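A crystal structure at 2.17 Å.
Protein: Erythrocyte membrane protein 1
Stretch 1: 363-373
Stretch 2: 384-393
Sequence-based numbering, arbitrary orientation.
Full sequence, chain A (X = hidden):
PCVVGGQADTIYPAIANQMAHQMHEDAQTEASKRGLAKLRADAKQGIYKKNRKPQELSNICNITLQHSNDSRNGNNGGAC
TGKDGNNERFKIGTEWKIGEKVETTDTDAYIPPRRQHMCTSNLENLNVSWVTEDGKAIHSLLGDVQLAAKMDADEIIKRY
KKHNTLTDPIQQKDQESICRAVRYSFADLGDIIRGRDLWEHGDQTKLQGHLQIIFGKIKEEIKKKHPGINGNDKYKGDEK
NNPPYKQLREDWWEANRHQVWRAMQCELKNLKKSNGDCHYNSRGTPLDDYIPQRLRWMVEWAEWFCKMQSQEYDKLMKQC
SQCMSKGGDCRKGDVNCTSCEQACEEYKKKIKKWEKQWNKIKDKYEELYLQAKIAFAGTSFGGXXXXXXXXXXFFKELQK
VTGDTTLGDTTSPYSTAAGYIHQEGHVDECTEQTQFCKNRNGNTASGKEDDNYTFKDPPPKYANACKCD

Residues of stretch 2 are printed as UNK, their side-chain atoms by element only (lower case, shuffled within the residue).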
# COMPACT_ATOMS: atom_id res chain seq x y z
N ASP A 363 -5.78 -16.63 5.39
CA ASP A 363 -6.47 -17.68 4.65
C ASP A 363 -6.46 -17.40 3.16
O ASP A 363 -6.27 -18.31 2.35
CB ASP A 363 -7.90 -17.84 5.17
CG ASP A 363 -7.96 -18.54 6.51
OD1 ASP A 363 -6.90 -18.97 7.01
OD2 ASP A 363 -9.07 -18.65 7.07
N LYS A 364 -6.67 -16.14 2.77
CA LYS A 364 -6.63 -15.80 1.35
C LYS A 364 -5.22 -15.95 0.80
O LYS A 364 -5.04 -16.44 -0.33
CB LYS A 364 -7.15 -14.38 1.13
CG LYS A 364 -7.38 -14.03 -0.34
CD LYS A 364 -8.30 -15.05 -0.99
CE LYS A 364 -8.49 -14.76 -2.47
NZ LYS A 364 -9.10 -13.42 -2.69
N TYR A 365 -4.20 -15.55 1.57
CA TYR A 365 -2.81 -15.77 1.17
C TYR A 365 -2.57 -17.24 0.83
O TYR A 365 -2.03 -17.56 -0.23
CB TYR A 365 -1.86 -15.32 2.28
CG TYR A 365 -0.38 -15.42 1.95
CD1 TYR A 365 0.28 -16.64 1.96
CD2 TYR A 365 0.36 -14.28 1.64
CE1 TYR A 365 1.63 -16.73 1.66
CE2 TYR A 365 1.70 -14.36 1.34
CZ TYR A 365 2.34 -15.58 1.35
OH TYR A 365 3.68 -15.65 1.05
N GLU A 366 -2.96 -18.14 1.74
CA GLU A 366 -2.66 -19.56 1.56
C GLU A 366 -3.43 -20.14 0.39
O GLU A 366 -2.91 -20.98 -0.35
CB GLU A 366 -2.97 -20.31 2.86
CG GLU A 366 -2.69 -21.81 2.81
CD GLU A 366 -2.88 -22.48 4.17
OE1 GLU A 366 -2.04 -23.32 4.55
OE2 GLU A 366 -3.87 -22.16 4.86
N GLU A 367 -4.68 -19.71 0.20
CA GLU A 367 -5.47 -20.19 -0.93
C GLU A 367 -4.80 -19.85 -2.26
O GLU A 367 -4.73 -20.70 -3.15
CB GLU A 367 -6.88 -19.59 -0.86
CG GLU A 367 -7.78 -19.96 -2.02
CD GLU A 367 -9.19 -19.43 -1.85
OE1 GLU A 367 -9.69 -19.43 -0.70
OE2 GLU A 367 -9.80 -19.00 -2.86
N LEU A 368 -4.30 -18.62 -2.40
CA LEU A 368 -3.64 -18.23 -3.64
C LEU A 368 -2.30 -18.93 -3.82
O LEU A 368 -1.92 -19.25 -4.95
CB LEU A 368 -3.45 -16.71 -3.67
CG LEU A 368 -4.74 -15.89 -3.73
CD1 LEU A 368 -4.44 -14.41 -3.56
CD2 LEU A 368 -5.47 -16.15 -5.03
N TYR A 369 -1.58 -19.17 -2.72
CA TYR A 369 -0.29 -19.84 -2.82
C TYR A 369 -0.45 -21.29 -3.26
O TYR A 369 0.34 -21.79 -4.07
CB TYR A 369 0.44 -19.75 -1.48
CG TYR A 369 1.90 -20.16 -1.54
CD1 TYR A 369 2.89 -19.23 -1.83
CD2 TYR A 369 2.28 -21.47 -1.29
CE1 TYR A 369 4.22 -19.60 -1.88
CE2 TYR A 369 3.61 -21.85 -1.33
CZ TYR A 369 4.58 -20.91 -1.63
OH TYR A 369 5.90 -21.29 -1.67
N LEU A 370 -1.47 -21.98 -2.74
CA LEU A 370 -1.70 -23.37 -3.10
C LEU A 370 -2.14 -23.50 -4.55
O LEU A 370 -1.74 -24.44 -5.25
CB LEU A 370 -2.73 -23.99 -2.16
CG LEU A 370 -2.35 -24.12 -0.69
CD1 LEU A 370 -3.52 -24.65 0.12
CD2 LEU A 370 -1.13 -25.01 -0.52
N GLN A 371 -2.98 -22.58 -5.02
CA GLN A 371 -3.45 -22.65 -6.40
C GLN A 371 -2.34 -22.34 -7.39
O GLN A 371 -2.36 -22.84 -8.52
CB GLN A 371 -4.63 -21.71 -6.60
CG GLN A 371 -5.87 -22.12 -5.83
CD GLN A 371 -7.08 -21.28 -6.18
OE1 GLN A 371 -8.15 -21.46 -5.61
NE2 GLN A 371 -6.91 -20.36 -7.11
N ALA A 372 -1.36 -21.52 -6.99
CA ALA A 372 -0.25 -21.20 -7.88
C ALA A 372 0.57 -22.44 -8.21
O ALA A 372 0.91 -22.67 -9.38
CB ALA A 372 0.63 -20.12 -7.24
N LYS A 373 0.90 -23.24 -7.21
CA LYS A 373 1.78 -24.38 -7.45
C LYS A 373 1.06 -25.57 -8.07
O LYS A 373 1.71 -26.58 -8.34
CB LYS A 373 2.46 -24.81 -6.15
CG LYS A 373 1.51 -25.30 -5.08
CD LYS A 373 2.26 -26.00 -3.96
CE LYS A 373 3.27 -25.09 -3.29
NZ LYS A 373 3.92 -25.76 -2.13
N UNK A 384 -11.53 -14.94 -10.65
CA UNK A 384 -12.63 -14.13 -10.17
C UNK A 384 -12.19 -12.82 -9.56
O UNK A 384 -12.81 -11.78 -9.78
N UNK A 385 -11.10 -12.85 -8.79
CA UNK A 385 -10.59 -11.63 -8.18
C UNK A 385 -9.89 -10.76 -9.21
O UNK A 385 -9.37 -11.24 -10.22
c UNK A 385 -9.62 -11.97 -7.04
o UNK A 385 -9.87 -13.36 -5.12
c UNK A 385 -10.32 -12.39 -5.77
o UNK A 385 -11.34 -11.75 -5.41
N UNK A 386 -9.87 -9.45 -8.94
CA UNK A 386 -9.25 -8.50 -9.86
C UNK A 386 -7.75 -8.74 -9.99
O UNK A 386 -7.17 -8.46 -11.04
n UNK A 386 -12.89 -3.37 -9.68
c UNK A 386 -9.44 -4.60 -9.87
n UNK A 386 -10.94 -2.36 -9.02
c UNK A 386 -8.97 -5.98 -10.30
c UNK A 386 -9.53 -7.07 -9.39
c UNK A 386 -11.57 -3.40 -9.55
n UNK A 386 -10.89 -4.47 -9.96
N UNK A 387 -7.12 -9.28 -8.95
CA UNK A 387 -5.67 -9.48 -8.93
C UNK A 387 -5.27 -10.95 -9.01
O UNK A 387 -4.12 -11.29 -8.69
c UNK A 387 -5.64 -9.46 -6.39
o UNK A 387 -4.90 -9.55 -5.39
o UNK A 387 -6.83 -9.85 -6.40
c UNK A 387 -5.08 -8.85 -7.67
N UNK A 388 -6.18 -11.83 -9.44
CA UNK A 388 -5.87 -13.26 -9.43
C UNK A 388 -4.63 -13.56 -10.27
O UNK A 388 -3.68 -14.19 -9.79
c UNK A 388 -6.83 -15.56 -9.90
c UNK A 388 -6.68 -17.63 -8.68
c UNK A 388 -6.36 -18.30 -9.85
o UNK A 388 -6.13 -19.65 -9.82
c UNK A 388 -7.07 -14.06 -9.93
c UNK A 388 -6.50 -16.25 -11.06
c UNK A 388 -6.91 -16.27 -8.71
c UNK A 388 -6.27 -17.61 -11.04
N UNK A 389 -4.61 -13.09 -11.52
CA UNK A 389 -3.50 -13.39 -12.42
C UNK A 389 -2.18 -12.84 -11.89
O UNK A 389 -1.15 -13.53 -11.94
n UNK A 389 -3.88 -15.12 -15.90
c UNK A 389 -4.96 -13.45 -14.53
c UNK A 389 -4.72 -14.90 -14.90
c UNK A 389 -3.78 -12.82 -13.82
o UNK A 389 -5.28 -15.81 -14.29
N UNK A 390 -2.18 -11.60 -11.39
CA UNK A 390 -0.95 -11.02 -10.87
C UNK A 390 -0.45 -11.77 -9.64
O UNK A 390 0.76 -11.94 -9.46
c UNK A 390 -1.16 -9.53 -10.56
n UNK A 390 1.01 -6.60 -9.61
c UNK A 390 -0.09 -7.30 -9.87
o UNK A 390 -1.20 -6.79 -9.93
c UNK A 390 0.11 -8.81 -10.09
N UNK A 391 -1.37 -12.23 -8.79
CA UNK A 391 -0.96 -12.96 -7.59
C UNK A 391 -0.39 -14.34 -7.94
O UNK A 391 0.63 -14.75 -7.39
c UNK A 391 -2.49 -11.84 -5.85
c UNK A 391 -0.96 -12.74 -3.69
s UNK A 391 -1.17 -11.30 -4.73
c UNK A 391 -2.14 -13.11 -6.62
N UNK A 392 -1.05 -15.07 -8.85
CA UNK A 392 -0.59 -16.41 -9.20
C UNK A 392 0.76 -16.34 -9.91
O UNK A 392 1.65 -17.15 -9.65
c UNK A 392 -1.06 -18.43 -10.61
c UNK A 392 -1.64 -17.15 -10.04
c UNK A 392 -2.87 -17.46 -9.20
N UNK A 393 0.92 -15.38 -10.82
CA UNK A 393 2.19 -15.26 -11.53
C UNK A 393 3.33 -14.92 -10.57
O UNK A 393 4.43 -15.47 -10.69
n UNK A 393 5.02 -14.38 -14.84
n UNK A 393 4.15 -13.00 -13.45
c UNK A 393 3.88 -14.97 -14.35
c UNK A 393 3.32 -14.10 -13.47
c UNK A 393 5.16 -13.19 -14.28
c UNK A 393 2.09 -14.20 -12.63

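Position 384 has backbone atoms alone. With phi 107° and psi -41°, a CB would be jammed against the carbonyl oxygen of the residue before. This is Gly-384.

Position 385 has two side-chain carbons, the second carrying two oxygens. That is a short carboxylate. One oxygen lies beside the amine of Lys-364. The residue is Asp-385, and Lys-364 NZ donates a hydrogen bond to Asp-385 OD2 at 2.5 Å, within a salt bridge. The aspartate is poorly ordered, so this short distance deserves some caution.

Position 386 has three carbons, a nitrogen, then a carbon with two more nitrogens. This guanidinium chain is Arg-386. It is out of reach of stretch 1 and makes no contact with it.

Position 387 again has two carbons and two terminal oxygens. It is Asp-387, at the N-cap position but without a capping bond from its side chain. Both carboxylate oxygens are hydrogen-bonded elsewhere in the structure.

Position 388 has one carbon, then a six-carbon ring bearing one oxygen. The ring carbons pack near Leu-368, and the oxygen lies close to the amide of Gln-371. It is Tyr-388. A type I turn from Asp-385 leads into it, with a weak bond from Tyr-388 N to Asp-385 O at 3.3 Å. Leu-368 CD2 lies 4.0 Å from Tyr-388 CD1. Gln-371 NE2 sits at the ring edge, 2.9 Å from Tyr-388 OH.

Position 389 has three carbons, the third carrying one oxygen and one nitrogen. The amide identifies Gln-389, which is exposed and out of reach of stretch 1.

Position 390 repeats that composition in an extended chain with chi1 and chi2 both t. It is Gln-390, also without contact.

Position 391 has an unbranched chain of two carbons, a sulfur and a carbon. The terminal carbon packs on Leu-368. The thioether is Met-391. Its three chi angles are all m, and Met-391 CE lies 3.9 Å from Leu-368 CD1.

Position 392 has three carbons, branched at the first. One branch carbon packs near Ala-372 CB. It is Val-392. Its CG1 lies 4.1 Å from Ala-372 CB.

Position 393 has one carbon and a five-membered ring of three carbons and two nitrogens. It is His-393, whose CA-to-CB bond points away from stretch 1.

The two helices cross at -68°, with axes 9.3 Å apart at closest approach. Leu-368 packs against both Tyr-388 and Met-391. The small side chain of Ala-372 accompanies a close backbone approach: Ala-372 CA and Val-392 CA are 5.0 Å apart. The Lys-364 to Asp-385 salt bridge adds a charged link to this apolar packing. Together the stretches bury 398 Å².

Stretch 2, residues 384-393: GDRDYQQMVH
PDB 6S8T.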